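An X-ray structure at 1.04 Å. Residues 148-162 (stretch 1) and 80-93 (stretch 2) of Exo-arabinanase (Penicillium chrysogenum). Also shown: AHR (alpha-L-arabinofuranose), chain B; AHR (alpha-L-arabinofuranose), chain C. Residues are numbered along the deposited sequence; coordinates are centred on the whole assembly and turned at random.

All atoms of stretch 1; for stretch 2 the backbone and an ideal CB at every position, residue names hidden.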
# COMPACT_ATOMS: atom_id res chain seq x y z
N PRO A 148 16.94 6.84 2.71
CA PRO A 148 15.98 5.82 3.18
C PRO A 148 15.38 4.97 2.06
O PRO A 148 15.38 5.32 0.88
CB PRO A 148 14.86 6.68 3.82
CG PRO A 148 14.91 7.98 3.02
CD PRO A 148 16.39 8.19 2.85
N VAL A 149 14.79 3.87 2.51
CA VAL A 149 13.88 3.07 1.73
C VAL A 149 12.50 3.15 2.39
O VAL A 149 12.39 3.39 3.61
CB VAL A 149 14.33 1.61 1.61
CG1 VAL A 149 15.63 1.53 0.83
CG2 VAL A 149 14.45 0.92 2.96
N TRP A 150 11.44 2.94 1.60
CA TRP A 150 10.08 3.17 2.08
C TRP A 150 9.05 2.28 1.38
O TRP A 150 9.20 1.93 0.20
CB TRP A 150 9.69 4.55 1.77
CG TRP A 150 10.51 5.78 1.91
CD1 TRP A 150 11.18 6.44 0.93
CD2 TRP A 150 10.66 6.57 3.11
NE1 TRP A 150 11.74 7.53 1.47
CE2 TRP A 150 11.43 7.69 2.78
CE3 TRP A 150 10.22 6.42 4.42
CZ2 TRP A 150 11.73 8.68 3.68
CZ3 TRP A 150 10.51 7.43 5.33
CH2 TRP A 150 11.26 8.54 4.94
N GLU A 151 7.92 2.05 2.03
CA GLU A 151 6.64 1.78 1.34
C GLU A 151 6.63 0.47 0.53
O GLU A 151 6.32 0.47 -0.67
CB GLU A 151 6.25 2.96 0.47
CG GLU A 151 6.01 4.24 1.27
CD GLU A 151 6.43 5.51 0.60
OE1 GLU A 151 6.99 5.53 -0.51
OE2 GLU A 151 6.21 6.64 1.23
N PRO A 152 6.85 -0.67 1.17
CA PRO A 152 6.79 -1.94 0.45
C PRO A 152 5.38 -2.27 -0.07
O PRO A 152 4.36 -2.00 0.60
CB PRO A 152 7.20 -2.99 1.48
CG PRO A 152 6.83 -2.36 2.80
CD PRO A 152 7.17 -0.88 2.62
N PHE A 153 5.36 -2.92 -1.22
CA PHE A 153 4.16 -3.50 -1.82
C PHE A 153 4.55 -4.90 -2.32
O PHE A 153 5.54 -5.01 -3.05
CB PHE A 153 3.62 -2.63 -2.97
CG PHE A 153 2.29 -3.14 -3.49
CD1 PHE A 153 1.11 -2.66 -2.94
CD2 PHE A 153 2.23 -4.12 -4.45
CE1 PHE A 153 -0.10 -3.19 -3.33
CE2 PHE A 153 1.01 -4.66 -4.84
CZ PHE A 153 -0.13 -4.20 -4.27
N LEU A 154 3.83 -5.92 -1.91
CA LEU A 154 4.16 -7.31 -2.22
C LEU A 154 3.21 -7.90 -3.27
O LEU A 154 2.01 -7.68 -3.20
CB LEU A 154 4.08 -8.19 -0.96
CG LEU A 154 5.01 -7.81 0.19
CD1 LEU A 154 4.79 -8.70 1.39
CD2 LEU A 154 6.50 -7.86 -0.21
N LEU A 155 3.78 -8.68 -4.19
CA LEU A 155 3.01 -9.33 -5.24
C LEU A 155 3.72 -10.62 -5.62
O LEU A 155 4.94 -10.57 -5.91
CB LEU A 155 2.87 -8.42 -6.43
CG LEU A 155 2.11 -8.96 -7.66
CD1 LEU A 155 1.21 -7.90 -8.28
CD2 LEU A 155 3.04 -9.51 -8.67
N ALA A 156 3.06 -11.75 -5.65
CA ALA A 156 3.62 -13.01 -6.11
C ALA A 156 3.26 -13.26 -7.57
O ALA A 156 2.17 -12.93 -8.04
CB ALA A 156 3.13 -14.17 -5.25
N ASN A 157 4.18 -13.93 -8.27
CA ASN A 157 3.98 -14.34 -9.64
C ASN A 157 4.94 -15.48 -9.95
O ASN A 157 6.12 -15.36 -9.64
CB ASN A 157 4.25 -13.20 -10.58
CG ASN A 157 4.00 -13.56 -12.02
OD1 ASN A 157 2.91 -14.05 -12.38
ND2 ASN A 157 5.02 -13.34 -12.84
N LYS A 158 4.43 -16.56 -10.53
CA LYS A 158 5.28 -17.64 -11.02
C LYS A 158 6.25 -18.14 -9.96
O LYS A 158 7.45 -18.37 -10.22
CB LYS A 158 6.03 -17.24 -12.30
CG LYS A 158 5.10 -16.95 -13.46
CD LYS A 158 5.63 -16.59 -14.83
CE LYS A 158 7.05 -16.16 -15.12
NZ LYS A 158 7.37 -15.80 -16.55
N GLY A 159 5.76 -18.36 -8.75
CA GLY A 159 6.54 -18.95 -7.71
C GLY A 159 7.53 -18.01 -7.05
O GLY A 159 8.37 -18.47 -6.25
N LYS A 160 7.45 -16.73 -7.35
CA LYS A 160 8.33 -15.72 -6.80
C LYS A 160 7.51 -14.66 -6.07
O LYS A 160 6.35 -14.44 -6.41
CB LYS A 160 9.11 -15.03 -7.93
CG LYS A 160 9.98 -15.98 -8.73
CD LYS A 160 10.60 -15.29 -9.97
CE LYS A 160 9.59 -15.12 -11.12
NZ LYS A 160 10.30 -14.39 -12.26
N LEU A 161 8.16 -14.01 -5.13
CA LEU A 161 7.59 -12.85 -4.49
C LEU A 161 8.40 -11.60 -4.88
O LEU A 161 9.64 -11.64 -4.77
CB LEU A 161 7.55 -12.97 -2.98
CG LEU A 161 6.84 -11.86 -2.22
CD1 LEU A 161 5.36 -11.90 -2.49
CD2 LEU A 161 7.10 -11.94 -0.73
N ILE A 162 7.69 -10.60 -5.34
CA ILE A 162 8.25 -9.32 -5.69
C ILE A 162 7.90 -8.32 -4.59
O ILE A 162 6.74 -8.23 -4.16
CB ILE A 162 7.72 -8.81 -7.04
CG1 ILE A 162 7.91 -9.84 -8.16
CG2 ILE A 162 8.32 -7.49 -7.42
CD1 ILE A 162 7.02 -9.55 -9.38
N UNK A 80 7.66 0.54 12.59
CA UNK A 80 7.21 1.91 12.72
C UNK A 80 6.42 2.47 11.56
O UNK A 80 5.40 3.13 11.76
CB UNK A 80 8.43 2.81 12.95
N UNK A 81 6.93 2.26 10.34
CA UNK A 81 6.37 2.85 9.14
C UNK A 81 5.97 1.76 8.11
O UNK A 81 6.65 0.75 7.94
CB UNK A 81 7.38 3.82 8.53
N UNK A 82 4.88 2.07 7.41
CA UNK A 82 4.60 1.49 6.09
C UNK A 82 4.47 -0.04 6.09
O UNK A 82 5.12 -0.74 5.34
CB UNK A 82 5.71 1.90 5.12
N UNK A 83 3.53 -0.55 6.90
CA UNK A 83 3.25 -1.99 6.85
C UNK A 83 2.60 -2.35 5.53
O UNK A 83 2.10 -1.52 4.76
CB UNK A 83 2.35 -2.41 8.01
N UNK A 84 2.55 -3.65 5.27
CA UNK A 84 1.85 -4.22 4.11
C UNK A 84 1.54 -5.66 4.42
O UNK A 84 2.46 -6.44 4.72
CB UNK A 84 2.68 -4.10 2.83
N UNK A 85 0.27 -6.07 4.36
CA UNK A 85 -0.18 -7.44 4.55
C UNK A 85 -0.36 -8.14 3.22
O UNK A 85 -0.92 -7.55 2.29
CB UNK A 85 -1.49 -7.47 5.34
N UNK A 86 0.04 -9.42 3.15
CA UNK A 86 -0.13 -10.16 1.89
C UNK A 86 -0.29 -11.66 2.16
O UNK A 86 0.62 -12.31 2.68
CB UNK A 86 1.06 -9.92 0.96
N UNK A 87 -1.44 -12.19 1.81
CA UNK A 87 -1.71 -13.64 1.87
C UNK A 87 -1.17 -14.25 0.60
O UNK A 87 -1.62 -13.90 -0.51
CB UNK A 87 -3.20 -13.94 2.03
N UNK A 88 -0.17 -15.15 0.68
CA UNK A 88 0.40 -15.72 -0.53
C UNK A 88 -0.66 -16.46 -1.32
O UNK A 88 -1.28 -17.38 -0.80
CB UNK A 88 1.56 -16.66 -0.19
N UNK A 89 -0.82 -16.11 -2.62
CA UNK A 89 -1.76 -16.85 -3.43
C UNK A 89 -1.27 -18.12 -4.02
O UNK A 89 -2.04 -18.87 -4.65
CB UNK A 89 -2.25 -15.96 -4.57
N UNK A 90 0.00 -18.42 -3.81
CA UNK A 90 0.67 -19.63 -4.26
C UNK A 90 1.87 -19.87 -3.36
O UNK A 90 2.37 -18.92 -2.74
CB UNK A 90 1.09 -19.52 -5.73
N UNK A 91 2.36 -21.09 -3.33
CA UNK A 91 3.58 -21.42 -2.59
C UNK A 91 4.72 -20.58 -3.14
O UNK A 91 4.89 -20.46 -4.35
CB UNK A 91 3.91 -22.91 -2.69
N UNK A 92 5.59 -20.12 -2.26
CA UNK A 92 6.87 -19.53 -2.61
C UNK A 92 7.93 -20.22 -1.80
O UNK A 92 7.95 -20.10 -0.57
CB UNK A 92 6.89 -18.02 -2.37
N UNK A 93 8.78 -21.04 -2.44
CA UNK A 93 9.81 -21.75 -1.71
C UNK A 93 9.19 -22.69 -0.72
O UNK A 93 8.31 -23.51 -1.02
CB UNK A 93 10.75 -20.77 -1.00
O5 AHR B . 7.29 10.09 4.10
C5 AHR B . 7.91 9.23 3.09
C4 AHR B . 7.64 9.81 1.74
O4 AHR B . 6.24 9.66 1.46
C3 AHR B . 8.36 9.07 0.62
O3 AHR B . 9.66 9.65 0.41
C2 AHR B . 7.41 9.29 -0.58
O2 AHR B . 7.41 8.21 -1.51
C1 AHR B . 6.05 9.54 0.05
O1 AHR B . 5.52 10.84 -0.37
O5 AHR C . 4.61 6.60 6.36
C5 AHR C . 5.10 7.61 7.29
C4 AHR C . 5.51 8.84 6.50
O4 AHR C . 6.65 8.47 5.65
C3 AHR C . 6.12 9.91 7.40
O3 AHR C . 5.10 10.76 7.97
C2 AHR C . 6.94 10.71 6.36
O2 AHR C . 8.04 11.43 6.96
C1 AHR C . 7.46 9.62 5.42

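Position 80 lies beyond the reach of stretch 1, so the visible atoms leave its identity open; it is R80. At 81, CA-to-CB points toward stretch 1, but nothing of it lies within 5.5 Å of the ideal CB. A long side chain is needed, and the nearby W150 ring and chain C arabinofuranose favour an aromatic one. The residue is Y81: its CD2 meets W150 CZ3 at 4.0 Å, edge on, and one ring face lies over the sugar's C5.

Position 82 has phi/psi of 60/58, a left-handed conformation accessible to Gly, Asn, Asp and, less readily, others. Its CB points toward stretch 1, 3.8 Å from E151 N, and a sugar lies beyond. An acceptor would suit the amide and a donor the sugar; an amide side chain offers both. Q82 accepts from E151 N at OE1 (2.9 Å) and donates from NE2 to O5 of the chain C sugar (2.9 Å).

At 83 the CB points away and phi is -68, compatible with proline among many others; P83 fills it without contacting stretch 1.

The CB at 84 points toward stretch 1, 3.5 Å from P152 O, with F153 and L154 close by. A large apolar group would cover this surface, whether aliphatic or aromatic. F84 places its ring face beneath F153 CA, 4.2 Å from the ring centroid and nearly on the normal, a CH-pi contact. The two phenyl rings meet obliquely, F153 CD1 being 3.4 Å from F84 CE1, while L154 CB packs 3.9 Å from F84 CD2.

Position 85 faces away and is unconstrained here; it is L85. At 86 the CB returns toward L154, 3.9 Å from its CD1. Farther out lie apolar L161 and the A156 amide, so a long, largely apolar side chain with a polar tip fits well. Y86 packs CE2 3.7 Å from L161 CD1, and its OH accepts from A156 N at 2.9 Å and a nearly straight 166°.

Position 87 is out of reach, and S87 makes no contact. At 88 the CB points sideways, so only a longer chain could return; L88 does, its CD2 4.2 Å from L161 CD1. At 89, phi of -83 allows proline, and P89 CD touches A156 CB at 4.1 Å.

Position 90 points toward the type I' turn N157–K160, where amides invite an acceptor at the end of a longer chain, Glu or Gln; Asp or Asn would stop short. E90 OE1 accepts from G159 N at 2.9 Å, and water 3 bridges E90 OE2 to K158 N.

At 91 the CB points away, leaving the choice open; it is R91. At 92 it points toward the G159–L161 backbone, 4.2 Å from G159 O; with little room, Val, Ala or Thr would fit. V92 CG1 sits 3.6 Å from G159 O. Position 93, with positive phi, favours glycine: G93.

Stretch 2 80-93: RYQPFLYSLPERVG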
# COMPACT_ATOMS: atom_id res chain seq x y z
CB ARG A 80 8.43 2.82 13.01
CG ARG A 80 8.06 4.24 13.42
CD ARG A 80 9.32 5.08 13.80
NE ARG A 80 10.12 4.37 14.80
CZ ARG A 80 9.90 4.33 16.09
NH1 ARG A 80 8.95 5.09 16.64
NH2 ARG A 80 10.64 3.55 16.86
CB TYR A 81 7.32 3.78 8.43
CG TYR A 81 7.56 5.15 9.05
CD1 TYR A 81 6.80 5.65 10.12
CD2 TYR A 81 8.57 5.97 8.52
CE1 TYR A 81 7.07 6.93 10.64
CE2 TYR A 81 8.83 7.20 9.02
CZ TYR A 81 8.07 7.68 10.10
OH TYR A 81 8.30 8.95 10.63
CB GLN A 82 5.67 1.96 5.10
CG GLN A 82 5.66 3.48 4.96
CD GLN A 82 7.01 4.15 4.91
OE1 GLN A 82 8.02 3.53 4.54
NE2 GLN A 82 7.03 5.43 5.22
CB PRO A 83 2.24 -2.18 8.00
CG PRO A 83 1.50 -0.87 8.05
CD PRO A 83 2.59 0.16 7.76
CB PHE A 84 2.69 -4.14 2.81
CG PHE A 84 1.84 -4.49 1.62
CD1 PHE A 84 1.00 -3.55 1.09
CD2 PHE A 84 1.81 -5.75 1.07
CE1 PHE A 84 0.14 -3.81 0.07
CE2 PHE A 84 0.96 -6.04 0.02
CZ PHE A 84 0.13 -5.09 -0.49
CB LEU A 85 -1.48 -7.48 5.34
CG LEU A 85 -1.36 -7.16 6.81
CD1 LEU A 85 -2.75 -6.87 7.37
CD2 LEU A 85 -0.74 -8.34 7.56
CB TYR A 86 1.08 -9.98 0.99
CG TYR A 86 0.89 -10.49 -0.40
CD1 TYR A 86 -0.19 -10.12 -1.19
CD2 TYR A 86 1.80 -11.37 -0.98
CE1 TYR A 86 -0.37 -10.59 -2.47
CE2 TYR A 86 1.65 -11.85 -2.29
CZ TYR A 86 0.58 -11.45 -3.01
OH TYR A 86 0.45 -11.92 -4.33
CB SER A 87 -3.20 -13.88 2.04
OG SER A 87 -3.51 -15.25 2.07
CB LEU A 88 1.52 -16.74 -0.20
CG LEU A 88 2.88 -16.15 0.22
CD1 LEU A 88 3.83 -17.29 0.38
CD2 LEU A 88 3.40 -15.17 -0.84
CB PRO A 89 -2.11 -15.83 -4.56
CG PRO A 89 -1.05 -14.84 -4.57
CD PRO A 89 -0.33 -14.90 -3.27
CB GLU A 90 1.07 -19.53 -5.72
CG GLU A 90 2.11 -18.50 -6.01
CD GLU A 90 2.48 -18.39 -7.43
OE1 GLU A 90 3.16 -19.32 -7.93
OE2 GLU A 90 2.13 -17.38 -8.06
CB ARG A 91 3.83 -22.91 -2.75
CG ARG A 91 5.20 -23.38 -2.22
CD ARG A 91 5.31 -24.89 -2.16
NE ARG A 91 4.67 -25.52 -1.02
CZ ARG A 91 5.22 -25.66 0.20
NH1 ARG A 91 6.40 -25.12 0.44
NH2 ARG A 91 4.59 -26.30 1.17
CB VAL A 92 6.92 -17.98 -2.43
CG1 VAL A 92 8.31 -17.49 -2.78
CG2 VAL A 92 5.88 -17.32 -3.30
O HOH W 1 10.66 3.23 5.80
O HOH W 2 3.87 -0.11 2.56
O HOH W 3 1.66 -17.25 -10.98
O HOH W 4 0.55 -15.47 -7.54
O HOH W 5 8.65 -21.04 -5.35
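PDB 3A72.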